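Local structure of pectate lyase (Bacillus, 3VMV) at residues G263-F268 and W277-N282; I66-H71 and K79-I84; A8-G13 and P300-Q305; M179-T184 and D192-H197; G120-V125 and N137-E142. The protein probably cleaves polygalacturonate, the backbone of pectin, by beta-elimination, acting as a secreted pectate lyase of polysaccharide lyase family 1. All coordinates share one frame; numbering follows the deposited sequence.

Interaction 1. Residues G263-F268 and W277-N282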
# COMPACT_ATOMS: atom_id res chain seq x y z
N GLY A 263 -18.81 1.00 -8.06
CA GLY A 263 -18.91 2.06 -7.07
C GLY A 263 -17.80 1.94 -6.04
O GLY A 263 -16.72 1.42 -6.31
N PRO A 264 -18.05 2.43 -4.83
CA PRO A 264 -16.99 2.56 -3.83
C PRO A 264 -16.58 1.24 -3.17
O PRO A 264 -15.45 1.13 -2.69
CB PRO A 264 -17.61 3.53 -2.80
CG PRO A 264 -19.10 3.29 -2.93
CD PRO A 264 -19.34 2.98 -4.38
N VAL A 265 -17.50 0.30 -3.13
CA VAL A 265 -17.23 -1.02 -2.58
C VAL A 265 -18.16 -2.03 -3.23
O VAL A 265 -19.27 -1.68 -3.63
CB VAL A 265 -17.37 -1.01 -1.02
CG1 VAL A 265 -18.77 -0.68 -0.59
CG2 VAL A 265 -16.87 -2.33 -0.39
N GLY A 266 -17.69 -3.27 -3.38
CA GLY A 266 -18.52 -4.35 -3.89
C GLY A 266 -17.64 -5.47 -4.36
O GLY A 266 -16.47 -5.56 -3.94
N TRP A 267 -18.20 -6.32 -5.22
CA TRP A 267 -17.48 -7.48 -5.74
C TRP A 267 -17.50 -7.32 -7.25
O TRP A 267 -18.59 -7.28 -7.83
CB TRP A 267 -18.22 -8.77 -5.33
CG TRP A 267 -17.64 -10.00 -6.01
CD1 TRP A 267 -16.33 -10.18 -6.38
CD2 TRP A 267 -18.34 -11.20 -6.37
NE1 TRP A 267 -16.18 -11.40 -6.96
CE2 TRP A 267 -17.38 -12.06 -6.96
CE3 TRP A 267 -19.66 -11.63 -6.27
CZ2 TRP A 267 -17.72 -13.32 -7.46
CZ3 TRP A 267 -19.99 -12.88 -6.75
CH2 TRP A 267 -19.02 -13.71 -7.33
N PHE A 268 -16.31 -7.23 -7.85
CA PHE A 268 -16.17 -6.92 -9.27
C PHE A 268 -15.15 -7.82 -9.96
O PHE A 268 -14.20 -8.31 -9.34
CB PHE A 268 -15.69 -5.47 -9.43
CG PHE A 268 -16.48 -4.48 -8.61
CD1 PHE A 268 -17.80 -4.20 -8.92
CD2 PHE A 268 -15.90 -3.86 -7.53
CE1 PHE A 268 -18.51 -3.26 -8.16
CE2 PHE A 268 -16.61 -2.92 -6.76
CZ PHE A 268 -17.91 -2.65 -7.08
N TRP A 277 -18.20 -6.68 3.47
CA TRP A 277 -17.83 -5.29 3.84
C TRP A 277 -18.73 -4.85 4.98
O TRP A 277 -19.95 -5.16 5.01
CB TRP A 277 -17.95 -4.32 2.65
CG TRP A 277 -19.18 -4.60 1.76
CD1 TRP A 277 -20.46 -4.11 1.92
CD2 TRP A 277 -19.20 -5.43 0.60
NE1 TRP A 277 -21.27 -4.59 0.91
CE2 TRP A 277 -20.53 -5.43 0.10
CE3 TRP A 277 -18.23 -6.21 -0.05
CZ2 TRP A 277 -20.92 -6.16 -1.04
CZ3 TRP A 277 -18.61 -6.94 -1.18
CH2 TRP A 277 -19.94 -6.92 -1.66
N ASN A 278 -18.15 -4.13 5.92
CA ASN A 278 -18.91 -3.54 7.01
C ASN A 278 -18.78 -2.02 6.80
O ASN A 278 -17.66 -1.51 6.77
CB ASN A 278 -18.29 -4.00 8.32
CG ASN A 278 -19.01 -3.44 9.52
OD1 ASN A 278 -20.06 -2.80 9.38
ND2 ASN A 278 -18.46 -3.68 10.71
N LEU A 279 -19.90 -1.32 6.63
CA LEU A 279 -19.87 0.09 6.28
C LEU A 279 -20.37 0.90 7.45
O LEU A 279 -21.47 0.65 7.96
CB LEU A 279 -20.79 0.33 5.07
CG LEU A 279 -20.57 -0.65 3.90
CD1 LEU A 279 -21.52 -0.37 2.71
CD2 LEU A 279 -19.15 -0.66 3.41
N ARG A 280 -19.60 1.90 7.86
CA ARG A 280 -20.07 2.81 8.89
C ARG A 280 -19.51 4.21 8.68
O ARG A 280 -18.28 4.39 8.48
CB ARG A 280 -19.60 2.26 10.22
CG ARG A 280 -19.89 3.10 11.42
CD ARG A 280 -19.45 2.30 12.65
NE ARG A 280 -19.50 3.05 13.90
CZ ARG A 280 -20.60 3.22 14.64
NH1 ARG A 280 -21.76 2.71 14.24
NH2 ARG A 280 -20.54 3.93 15.77
N GLY A 281 -20.36 5.23 8.72
CA GLY A 281 -19.85 6.59 8.80
C GLY A 281 -19.22 7.18 7.56
O GLY A 281 -18.66 8.27 7.63
N ASN A 282 -19.37 6.50 6.42
CA ASN A 282 -18.80 7.05 5.19
C ASN A 282 -19.65 8.19 4.61
O ASN A 282 -20.85 8.26 4.84
CB ASN A 282 -18.64 5.93 4.16
CG ASN A 282 -17.72 4.83 4.66
OD1 ASN A 282 -16.52 5.04 4.78
ND2 ASN A 282 -18.28 3.65 4.97
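Trp277 meets Gly266 in a CH-pi contact, flanked by aliphatic packing of Val265 against Trp277 and Leu279, in the interior near one end of the fold. The indole lies with one face beneath the glycine backbone: Gly266 CA stands 4.0 Å from the centroid of the six-membered ring of Trp277, 24° off the ring normal and offset toward the rim. The neighbouring carbonyl carbon comes nearest of all, Gly266 C to Trp277 CZ3 being 3.6 Å. On its other side the same backbone meets the ring of Phe268, so Gly266 threads between two aromatic groups. Strand 265-266 pairs in parallel with strand 231-234, and strand 276-280 with strand 238-242; the contact thus spans the inside of the parallel beta-helix, from one wall to another, at the last strand of each of these two rows. With CG of Trp277 set between its own backbone N and carbonyl carbon (chi1 39°), the indole swings across to lie under segment 263-268. Val265 fills the angle beside it. Its CG2 leans on Trp277 CB at 3.8 Å, approaching the indole obliquely, whereas CG1 turns to Leu279 CD2, 4.0 Å away. Phe260 meets the Trp277 ring at about a right angle, and the indole NE1 makes a weak hydrogen bond to the carbonyl of Asn293.

Interaction 2. Residues I66-H71 and K79-I84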
# COMPACT_ATOMS: atom_id res chain seq x y z
N ILE A 66 14.63 -2.36 -6.06
CA ILE A 66 15.41 -2.28 -4.83
C ILE A 66 14.95 -3.46 -3.99
O ILE A 66 13.79 -3.52 -3.56
CB ILE A 66 15.12 -0.95 -4.11
CG1 ILE A 66 15.54 0.23 -5.00
CG2 ILE A 66 15.87 -0.91 -2.77
CD1 ILE A 66 17.02 0.25 -5.37
N ASP A 67 15.85 -4.42 -3.80
CA ASP A 67 15.53 -5.74 -3.29
C ASP A 67 15.80 -5.76 -1.78
O ASP A 67 16.92 -6.04 -1.32
CB ASP A 67 16.45 -6.73 -4.04
CG ASP A 67 15.90 -8.17 -4.17
OD1 ASP A 67 14.77 -8.46 -3.82
OD2 ASP A 67 16.68 -9.02 -4.66
N VAL A 68 14.74 -5.54 -1.01
CA VAL A 68 14.79 -5.69 0.46
C VAL A 68 14.57 -7.15 0.80
O VAL A 68 13.46 -7.60 1.09
CB VAL A 68 13.81 -4.74 1.19
CG1 VAL A 68 14.01 -4.85 2.71
CG2 VAL A 68 14.03 -3.31 0.71
N LYS A 69 15.66 -7.92 0.68
CA LYS A 69 15.66 -9.37 0.75
C LYS A 69 17.01 -9.75 1.30
O LYS A 69 18.02 -9.12 0.98
CB LYS A 69 15.51 -9.96 -0.66
CG LYS A 69 15.33 -11.47 -0.66
CD LYS A 69 15.37 -12.03 -2.09
CE LYS A 69 14.09 -11.63 -2.85
NZ LYS A 69 13.97 -12.47 -4.07
N ASN A 70 17.01 -10.80 2.10
CA ASN A 70 18.25 -11.32 2.61
C ASN A 70 19.13 -11.74 1.44
O ASN A 70 18.64 -12.26 0.44
CB ASN A 70 17.94 -12.55 3.48
CG ASN A 70 19.15 -13.00 4.28
OD1 ASN A 70 20.08 -13.59 3.74
ND2 ASN A 70 19.15 -12.70 5.56
N HIS A 71 20.43 -11.54 1.57
CA HIS A 71 21.34 -12.04 0.53
C HIS A 71 21.25 -13.59 0.45
O HIS A 71 21.55 -14.17 -0.58
CB HIS A 71 22.79 -11.52 0.78
CG HIS A 71 23.56 -12.37 1.72
ND1 HIS A 71 23.41 -12.29 3.08
CD2 HIS A 71 24.50 -13.33 1.50
CE1 HIS A 71 24.20 -13.17 3.66
NE2 HIS A 71 24.87 -13.82 2.72
N LYS A 79 15.45 -8.02 8.42
CA LYS A 79 14.72 -7.35 9.51
C LYS A 79 15.20 -5.95 9.81
O LYS A 79 16.34 -5.62 9.59
CB LYS A 79 14.85 -8.14 10.80
CG LYS A 79 14.43 -9.62 10.63
CD LYS A 79 14.10 -10.26 11.97
CE LYS A 79 15.32 -10.84 12.59
NZ LYS A 79 15.81 -11.97 11.76
N ASN A 80 14.31 -5.14 10.38
CA ASN A 80 14.70 -3.92 11.09
C ASN A 80 15.34 -2.85 10.18
O ASN A 80 16.50 -2.45 10.37
CB ASN A 80 15.63 -4.24 12.27
CG ASN A 80 15.08 -5.33 13.18
OD1 ASN A 80 13.87 -5.49 13.35
ND2 ASN A 80 16.00 -6.10 13.78
N ILE A 81 14.55 -2.40 9.21
CA ILE A 81 15.01 -1.37 8.28
C ILE A 81 14.01 -0.25 8.19
O ILE A 81 12.81 -0.52 8.14
CB ILE A 81 15.16 -1.98 6.90
CG1 ILE A 81 16.30 -3.00 6.91
CG2 ILE A 81 15.42 -0.89 5.84
CD1 ILE A 81 16.47 -3.72 5.58
N SER A 82 14.47 0.99 8.14
CA SER A 82 13.65 2.10 7.66
C SER A 82 14.31 2.72 6.44
O SER A 82 15.55 2.90 6.44
CB SER A 82 13.51 3.19 8.71
OG SER A 82 12.88 2.73 9.88
N ILE A 83 13.52 3.00 5.41
CA ILE A 83 13.95 3.80 4.26
C ILE A 83 13.11 5.06 4.32
O ILE A 83 11.88 4.98 4.23
CB ILE A 83 13.68 3.02 2.95
CG1 ILE A 83 14.58 1.78 2.95
CG2 ILE A 83 13.86 3.90 1.71
CD1 ILE A 83 14.32 0.81 1.82
N ILE A 84 13.76 6.20 4.54
CA ILE A 84 13.05 7.46 4.80
C ILE A 84 13.60 8.54 3.89
O ILE A 84 14.82 8.79 3.88
CB ILE A 84 13.23 7.85 6.26
CG1 ILE A 84 12.87 6.68 7.17
CG2 ILE A 84 12.43 9.13 6.55
CD1 ILE A 84 13.10 7.01 8.68
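Val68 sends its side chain toward strand 78-85 and meets two isoleucines there, one with each methyl. CB is directed toward that strand, and there the side chain forks. CG1 stands opposite the backbone N (chi1 -175°) and runs toward Ile81, whose CD1 it meets at 3.9 Å; the two side chains reach for each other tip to tip. Ile81 contributes to this by being extended, its CD1 trans to CA (chi2 177°). The second branch, Val68 CG2, heads to the neighbouring inward position and lies 4.3 Å from Ile83 CD1, a looser touch. These methyls meet in the hydrophobic interior of the parallel beta-helix, where strands 66-68 and 78-85 belong to different walls although both pair in parallel with parts of strand 97-103. With 8.9 Å between Val68 CA and Ile81 CA, the backbones are bridged by side chains and by no hydrogen bond. Val68 is also the centre of an inverse gamma turn, closed by a weak bond of 3.0 Å from Lys69 N to Asp67 O, which kinks the chain at this residue. Ile97 and Leu99 of strand 97-103 pack on Val68 as well, while helix 28-40 touches Ile66 through Ile31 and Ile81 through Arg38.

Interaction 3. Residues A8-G13 and P300-Q305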
# COMPACT_ATOMS: atom_id res chain seq x y z
N ALA A 8 -0.03 -2.89 11.77
CA ALA A 8 1.43 -2.94 11.94
C ALA A 8 1.84 -2.72 13.41
O ALA A 8 2.97 -2.98 13.76
CB ALA A 8 2.12 -1.94 10.98
N SER A 9 0.91 -2.25 14.24
CA SER A 9 1.19 -2.05 15.67
C SER A 9 1.08 -3.35 16.46
O SER A 9 1.51 -3.41 17.61
CB SER A 9 0.29 -0.97 16.28
OG SER A 9 -1.00 -1.45 16.58
N MET A 10 0.47 -4.36 15.85
CA MET A 10 0.28 -5.65 16.51
C MET A 10 1.49 -6.52 16.25
O MET A 10 2.45 -6.08 15.59
CB MET A 10 -0.97 -6.36 15.97
CG MET A 10 -2.25 -5.53 16.18
SD MET A 10 -3.76 -6.36 15.76
CE MET A 10 -3.87 -7.63 17.01
N ASN A 11 1.44 -7.73 16.78
CA ASN A 11 2.49 -8.72 16.56
C ASN A 11 3.85 -8.16 16.94
O ASN A 11 4.84 -8.43 16.29
CB ASN A 11 2.49 -9.18 15.09
CG ASN A 11 3.36 -10.40 14.86
OD1 ASN A 11 3.26 -11.38 15.60
ND2 ASN A 11 4.22 -10.34 13.84
N GLY A 12 3.88 -7.37 18.01
CA GLY A 12 5.13 -6.79 18.49
C GLY A 12 5.46 -5.36 18.07
O GLY A 12 6.38 -4.76 18.60
N GLY A 13 4.73 -4.84 17.08
CA GLY A 13 4.89 -3.46 16.66
C GLY A 13 5.88 -3.29 15.52
O GLY A 13 6.54 -4.26 15.09
N PRO A 300 -11.78 -4.62 13.44
CA PRO A 300 -10.43 -5.11 13.67
C PRO A 300 -10.11 -5.17 15.17
O PRO A 300 -10.69 -4.47 16.01
CB PRO A 300 -9.55 -4.06 12.97
CG PRO A 300 -10.38 -2.76 13.11
CD PRO A 300 -11.80 -3.23 12.94
N PRO A 301 -9.16 -6.02 15.50
CA PRO A 301 -8.82 -6.33 16.89
C PRO A 301 -7.85 -5.39 17.55
O PRO A 301 -7.07 -5.85 18.36
CB PRO A 301 -8.19 -7.72 16.77
CG PRO A 301 -7.53 -7.69 15.43
CD PRO A 301 -8.43 -6.88 14.55
N TYR A 302 -7.86 -4.10 17.23
CA TYR A 302 -6.89 -3.20 17.83
C TYR A 302 -7.57 -1.89 18.22
O TYR A 302 -8.64 -1.57 17.72
CB TYR A 302 -5.69 -2.94 16.89
CG TYR A 302 -6.06 -2.51 15.47
CD1 TYR A 302 -6.66 -1.27 15.22
CD2 TYR A 302 -5.84 -3.36 14.38
CE1 TYR A 302 -7.01 -0.88 13.93
CE2 TYR A 302 -6.19 -2.95 13.08
CZ TYR A 302 -6.75 -1.73 12.87
OH TYR A 302 -7.07 -1.35 11.57
N SER A 303 -6.90 -1.15 19.11
CA SER A 303 -7.32 0.20 19.48
C SER A 303 -6.92 1.17 18.38
O SER A 303 -5.88 1.00 17.76
CB SER A 303 -6.62 0.58 20.78
OG SER A 303 -6.95 -0.33 21.83
N TYR A 304 -7.71 2.24 18.20
CA TYR A 304 -7.35 3.24 17.22
C TYR A 304 -8.17 4.51 17.49
O TYR A 304 -9.14 4.49 18.26
CB TYR A 304 -7.55 2.73 15.77
CG TYR A 304 -8.99 2.39 15.42
CD1 TYR A 304 -9.79 3.29 14.71
CD2 TYR A 304 -9.56 1.17 15.82
CE1 TYR A 304 -11.11 3.01 14.41
CE2 TYR A 304 -10.88 0.85 15.50
CZ TYR A 304 -11.68 1.79 14.80
OH TYR A 304 -12.97 1.44 14.50
N GLN A 305 -7.74 5.60 16.88
CA GLN A 305 -8.46 6.86 16.92
C GLN A 305 -8.98 7.14 15.54
O GLN A 305 -8.20 6.98 14.56
CB GLN A 305 -7.51 7.97 17.35
CG GLN A 305 -7.11 7.83 18.79
CD GLN A 305 -8.23 8.20 19.72
OE1 GLN A 305 -8.89 9.23 19.54
NE2 GLN A 305 -8.47 7.36 20.73
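Met10 reaches across to Pro301 and Tyr302 and carries almost the whole contact between the N-terminal loop and a loop close to the C-terminus. The close part is the end of the methionine, SD and CE together. Met10 SD sits at the edge of the Tyr302 ring, near its plane, 3.9 Å from CD2 and 5.3 Å from the ring centroid, a Met-aromatic contact made to the rim and not to the face. The thioether crosses the tyrosine at about a right angle, and its bend at the last torsion (chi3 68°) turns the methyl aside, so that Met10 CE comes 4.0 Å from Pro301 CG. Toward solvent the contact thins out: Pro301 and Ser9 are exposed, and the Ser9 side chain comes no nearer than 4.9 Å to segment 300-305. Beyond Met10 the chain turns back in a type I' beta turn closed by Gly13 N to Met10 O, 3.0 Å.

Tyr302, by contrast, is firmly placed. One face rests on Pro300 CB, Tyr7 meets the ring edge-to-face, and the hydroxyl is hydrogen-bonded to His217 and Thr195, residues of two adjacent parallel strands of the beta-helix. The two loops therefore meet above the outer surface of the helix, joining parts of the chain nearly 290 residues apart. No hydrogen bond crosses between them; dispersion and the sulfur-aromatic interaction do the joining, consistent with a flexible thioether fitting itself to a ring held in place by its hydroxyl partners and by Pro300 and Tyr7.

Interaction 4. Residues M179-T184 and D192-H197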
# COMPACT_ATOMS: atom_id res chain seq x y z
N MET A 179 -3.86 -1.00 -6.09
CA MET A 179 -3.39 -1.80 -4.96
C MET A 179 -3.99 -3.17 -4.97
O MET A 179 -5.21 -3.34 -5.13
CB MET A 179 -3.84 -1.15 -3.65
CG MET A 179 -3.23 0.20 -3.42
SD MET A 179 -3.65 0.91 -1.80
CE MET A 179 -5.44 0.93 -1.84
N LEU A 180 -3.16 -4.19 -4.77
CA LEU A 180 -3.63 -5.57 -4.66
C LEU A 180 -3.39 -6.08 -3.23
O LEU A 180 -2.36 -5.73 -2.59
CB LEU A 180 -2.79 -6.42 -5.66
CG LEU A 180 -3.08 -7.75 -6.31
CD1 LEU A 180 -4.34 -7.64 -7.16
CD2 LEU A 180 -1.86 -8.15 -7.15
N VAL A 181 -4.32 -6.89 -2.73
CA VAL A 181 -4.09 -7.63 -1.50
C VAL A 181 -4.46 -9.05 -1.83
O VAL A 181 -5.63 -9.43 -1.74
CB VAL A 181 -4.94 -7.07 -0.33
CG1 VAL A 181 -4.72 -7.90 0.95
CG2 VAL A 181 -4.61 -5.60 -0.08
N GLY A 182 -3.46 -9.86 -2.16
CA GLY A 182 -3.67 -11.22 -2.66
C GLY A 182 -3.73 -11.21 -4.18
O GLY A 182 -4.61 -10.58 -4.75
N HIS A 183 -2.79 -11.91 -4.82
CA HIS A 183 -2.60 -11.83 -6.28
C HIS A 183 -3.29 -12.95 -7.05
O HIS A 183 -3.35 -12.91 -8.28
CB HIS A 183 -1.08 -11.82 -6.62
CG HIS A 183 -0.43 -13.17 -6.51
ND1 HIS A 183 -0.29 -13.85 -5.31
CD2 HIS A 183 0.04 -14.02 -7.46
CE1 HIS A 183 0.26 -15.03 -5.53
NE2 HIS A 183 0.46 -15.16 -6.83
N THR A 184 -3.77 -13.96 -6.34
CA THR A 184 -4.39 -15.12 -6.96
C THR A 184 -5.42 -15.73 -6.01
O THR A 184 -5.37 -15.49 -4.80
CB THR A 184 -3.34 -16.17 -7.34
OG1 THR A 184 -3.92 -17.08 -8.29
CG2 THR A 184 -2.85 -16.95 -6.11
N ASP A 192 -3.01 -11.09 5.06
CA ASP A 192 -4.06 -10.81 6.03
C ASP A 192 -3.65 -9.63 6.88
O ASP A 192 -2.46 -9.33 7.00
CB ASP A 192 -4.25 -12.01 6.94
CG ASP A 192 -5.59 -12.01 7.67
OD1 ASP A 192 -5.73 -12.72 8.70
OD2 ASP A 192 -6.55 -11.33 7.25
N LYS A 193 -4.63 -8.98 7.51
CA LYS A 193 -4.39 -7.99 8.57
C LYS A 193 -3.66 -6.72 8.04
O LYS A 193 -2.47 -6.42 8.33
CB LYS A 193 -3.70 -8.63 9.78
CG LYS A 193 -4.52 -9.77 10.38
CD LYS A 193 -3.78 -10.27 11.61
CE LYS A 193 -4.32 -11.60 12.08
NZ LYS A 193 -4.00 -12.68 11.11
N ILE A 194 -4.41 -6.00 7.19
CA ILE A 194 -3.92 -4.75 6.57
C ILE A 194 -4.82 -3.57 6.99
O ILE A 194 -6.04 -3.68 6.89
CB ILE A 194 -4.02 -4.85 5.03
CG1 ILE A 194 -3.66 -6.26 4.53
CG2 ILE A 194 -3.25 -3.73 4.31
CD1 ILE A 194 -2.17 -6.64 4.76
N THR A 195 -4.21 -2.46 7.38
CA THR A 195 -4.93 -1.22 7.67
C THR A 195 -4.54 -0.18 6.63
O THR A 195 -3.34 0.03 6.40
CB THR A 195 -4.46 -0.69 9.05
OG1 THR A 195 -4.76 -1.66 10.05
CG2 THR A 195 -5.13 0.65 9.40
N TYR A 196 -5.53 0.54 6.11
CA TYR A 196 -5.28 1.72 5.31
C TYR A 196 -5.98 2.89 5.98
O TYR A 196 -7.19 2.85 6.18
CB TYR A 196 -5.89 1.57 3.92
CG TYR A 196 -5.37 0.43 3.08
CD1 TYR A 196 -4.37 0.63 2.14
CD2 TYR A 196 -5.89 -0.85 3.22
CE1 TYR A 196 -3.92 -0.45 1.37
CE2 TYR A 196 -5.42 -1.92 2.43
CZ TYR A 196 -4.44 -1.68 1.51
OH TYR A 196 -3.98 -2.77 0.76
N HIS A 197 -5.24 3.94 6.30
CA HIS A 197 -5.89 5.12 6.87
C HIS A 197 -5.23 6.41 6.45
O HIS A 197 -4.02 6.49 6.23
CB HIS A 197 -6.02 5.00 8.43
CG HIS A 197 -4.75 5.23 9.18
ND1 HIS A 197 -4.37 6.48 9.64
CD2 HIS A 197 -3.77 4.37 9.57
CE1 HIS A 197 -3.22 6.37 10.28
NE2 HIS A 197 -2.83 5.10 10.25
O HOH W 1 -2.13 -3.14 -1.18
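Met179 and Tyr196 run past one another in opposite directions, thioether alongside ring. The sulfur comes in obliquely: Met179 SD is 3.5 Å from Tyr196 CE1 and 4.5 Å from the ring centroid, 60° off the normal, a Met-aromatic contact. Because the methionine bends at its last torsion (chi3 -57°), its methyl also lies near the ring, with Met179 CE 3.8 Å from Tyr196 CE1. Val181 takes the far end of the tyrosine. Its CG2 approaches close to the plane of the ring, at the hydroxyl end, and stands 4.2 Å from Tyr196 CZ, while CG1 slides past Ile194, 4.1 Å from that residue's CG1. The buried phenol is satisfied through a water lying at the ring edge, in its plane: Tyr196 OH donates to this water at 2.7 Å, and the water donates on to Leu180 O at 3.0 Å. The bridge joins two strands that share no direct hydrogen bond, and it probably restrains the rotation of the hydroxyl.

The axes of 179-181 and 192-197 approach to 10.6 Å, with 152° between their directions, as opposing walls of a parallel beta-helix may do across its core. Strand 177-181 is flanked by parallel strands 156-158 and 210-212, strand 192-197 by 165-175 and 215-219. Phe172 and Val167 of strand 165-175 pack on Met179 and Tyr196 respectively, and Val216 and Met218 of strand 215-219 close on the tyrosine.

Interaction 5. Residues G120-V125 and N137-E142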
# COMPACT_ATOMS: atom_id res chain seq x y z
N GLY A 120 7.23 -3.77 -11.83
CA GLY A 120 6.37 -2.71 -12.34
C GLY A 120 5.49 -2.13 -11.24
O GLY A 120 4.42 -1.56 -11.50
N THR A 121 5.97 -2.25 -10.01
CA THR A 121 5.16 -1.87 -8.86
C THR A 121 5.97 -1.01 -7.89
O THR A 121 7.14 -1.29 -7.64
CB THR A 121 4.68 -3.16 -8.16
OG1 THR A 121 3.75 -3.84 -9.04
CG2 THR A 121 3.96 -2.86 -6.84
N ALA A 122 5.36 0.04 -7.35
CA ALA A 122 6.13 0.97 -6.52
C ALA A 122 6.61 0.30 -5.22
O ALA A 122 7.77 0.43 -4.86
CB ALA A 122 5.32 2.26 -6.22
N ILE A 123 5.70 -0.38 -4.50
CA ILE A 123 6.13 -1.20 -3.37
C ILE A 123 5.42 -2.53 -3.45
O ILE A 123 4.19 -2.59 -3.39
CB ILE A 123 5.84 -0.56 -2.02
CG1 ILE A 123 6.48 0.82 -1.95
CG2 ILE A 123 6.41 -1.44 -0.88
CD1 ILE A 123 6.19 1.59 -0.62
N GLU A 124 6.18 -3.61 -3.57
CA GLU A 124 5.65 -4.96 -3.51
C GLU A 124 6.00 -5.56 -2.17
O GLU A 124 7.18 -5.60 -1.81
CB GLU A 124 6.22 -5.83 -4.64
CG GLU A 124 5.87 -7.34 -4.38
CD GLU A 124 5.92 -8.29 -5.58
OE1 GLU A 124 4.98 -8.30 -6.43
OE2 GLU A 124 6.87 -9.10 -5.65
N VAL A 125 4.99 -6.03 -1.42
CA VAL A 125 5.24 -6.61 -0.11
C VAL A 125 4.86 -8.09 -0.19
O VAL A 125 3.70 -8.40 -0.40
CB VAL A 125 4.40 -5.89 0.97
CG1 VAL A 125 4.68 -6.47 2.32
CG2 VAL A 125 4.63 -4.36 0.96
N ASN A 137 4.11 8.68 1.96
CA ASN A 137 4.72 8.60 0.64
C ASN A 137 3.77 9.10 -0.45
O ASN A 137 2.60 9.39 -0.18
CB ASN A 137 5.06 7.16 0.34
CG ASN A 137 5.85 6.50 1.47
OD1 ASN A 137 5.36 5.50 2.10
ND2 ASN A 137 7.04 6.96 1.70
N GLU A 138 4.28 9.15 -1.68
CA GLU A 138 3.44 9.48 -2.83
C GLU A 138 3.78 8.48 -3.91
O GLU A 138 4.94 8.23 -4.18
CB GLU A 138 3.67 10.91 -3.32
CG GLU A 138 3.26 11.90 -2.23
CD GLU A 138 3.28 13.36 -2.63
OE1 GLU A 138 3.24 13.70 -3.84
OE2 GLU A 138 3.29 14.21 -1.71
N PHE A 139 2.73 7.96 -4.53
CA PHE A 139 2.85 6.91 -5.55
C PHE A 139 2.03 7.32 -6.73
O PHE A 139 0.86 7.69 -6.56
CB PHE A 139 2.32 5.58 -5.03
CG PHE A 139 2.90 5.16 -3.68
CD1 PHE A 139 4.24 4.83 -3.57
CD2 PHE A 139 2.08 5.08 -2.56
CE1 PHE A 139 4.80 4.44 -2.34
CE2 PHE A 139 2.62 4.67 -1.33
CZ PHE A 139 3.97 4.35 -1.21
N TYR A 140 2.56 7.20 -7.95
CA TYR A 140 1.77 7.64 -9.10
C TYR A 140 2.37 7.09 -10.39
O TYR A 140 3.53 6.66 -10.39
CB TYR A 140 1.65 9.17 -9.15
CG TYR A 140 2.94 9.96 -9.08
CD1 TYR A 140 3.57 10.41 -10.24
CD2 TYR A 140 3.50 10.29 -7.85
CE1 TYR A 140 4.70 11.19 -10.18
CE2 TYR A 140 4.67 11.06 -7.78
CZ TYR A 140 5.24 11.50 -8.95
OH TYR A 140 6.42 12.24 -8.96
N SER A 141 1.60 7.13 -11.47
CA SER A 141 2.17 6.89 -12.81
C SER A 141 1.42 7.78 -13.78
O SER A 141 1.57 9.00 -13.68
CB SER A 141 2.21 5.39 -13.20
OG SER A 141 0.94 4.83 -13.39
N GLU A 142 0.59 7.22 -14.68
CA GLU A 142 -0.29 8.06 -15.48
C GLU A 142 -1.65 7.37 -15.58
O GLU A 142 -1.72 6.13 -15.66
CB GLU A 142 0.26 8.23 -16.91
CG GLU A 142 1.64 8.83 -17.04
CD GLU A 142 1.73 10.29 -16.64
OE1 GLU A 142 0.70 11.00 -16.61
OE2 GLU A 142 2.87 10.77 -16.39
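Ile123 CG1 lies opposite the carbonyl carbon of its own residue (chi1 -56°) and the chain then runs on fully extended (chi2 178°), which carries CD1 out to the ring of Phe139. The phenylalanine adopts the same first setting (chi1 -52°), and its ring leaves strand 138-140 toward segment 120-125. Both groups point into the core of the parallel beta-helix, at the middle of the molecule, and the contact spans that core between strands 123-126 and 138-140. It is wholly apolar: no hydrogen bond passes between the two segments.

Ala122, just before its strand begins, supplies a methyl on the side of the ring nearer the Phe139 backbone, so that the aromatic group is met at two successive positions of one chain. Both approaches are oblique to the ring. Ile112 of strand 111-113 touches Ala122, Ile123 and Phe139, and the Phe172 ring meets that of Phe139 with the two planes inclined. Leu155 and Val156 add further apolar neighbours to Phe139. The residues that follow in each strand face elsewhere: Glu124 forms a salt bridge with Lys159, and Tyr140 stacks on His113.

Along the ring, the partners follow in order. Ala122 CB lies 3.8 Å from Phe139 CD1, Ile123 CG1 is 4.0 Å from Phe139 CE1, and Ile123 CD1 closes to 3.6 Å from Phe139 CZ.

In the fold
Along the chain the order is interaction 2, 5, 4, 1, and all four are nested inside the loop closed by interaction 3. The four lie in the core of the parallel beta-helix and succeed one another along it. Centres of interactions 2 and 5 are about 17 Å apart, those of interactions 5 and 4 about 14 Å, and those of interactions 4 and 1 about 15 Å; interactions 2 and 1, 34 Å apart, lie on opposite sides of the chain's centre. Phe172 packs on both Met179 and Phe139, linking interactions 4 and 5. Interaction 3 lies outside the coils and touches interaction 4 through the probable Tyr302-Thr195 hydrogen bond, which fixes the 300-305 loop to the beta-helix's outer surface; the N-terminal loop joins it through interaction 3.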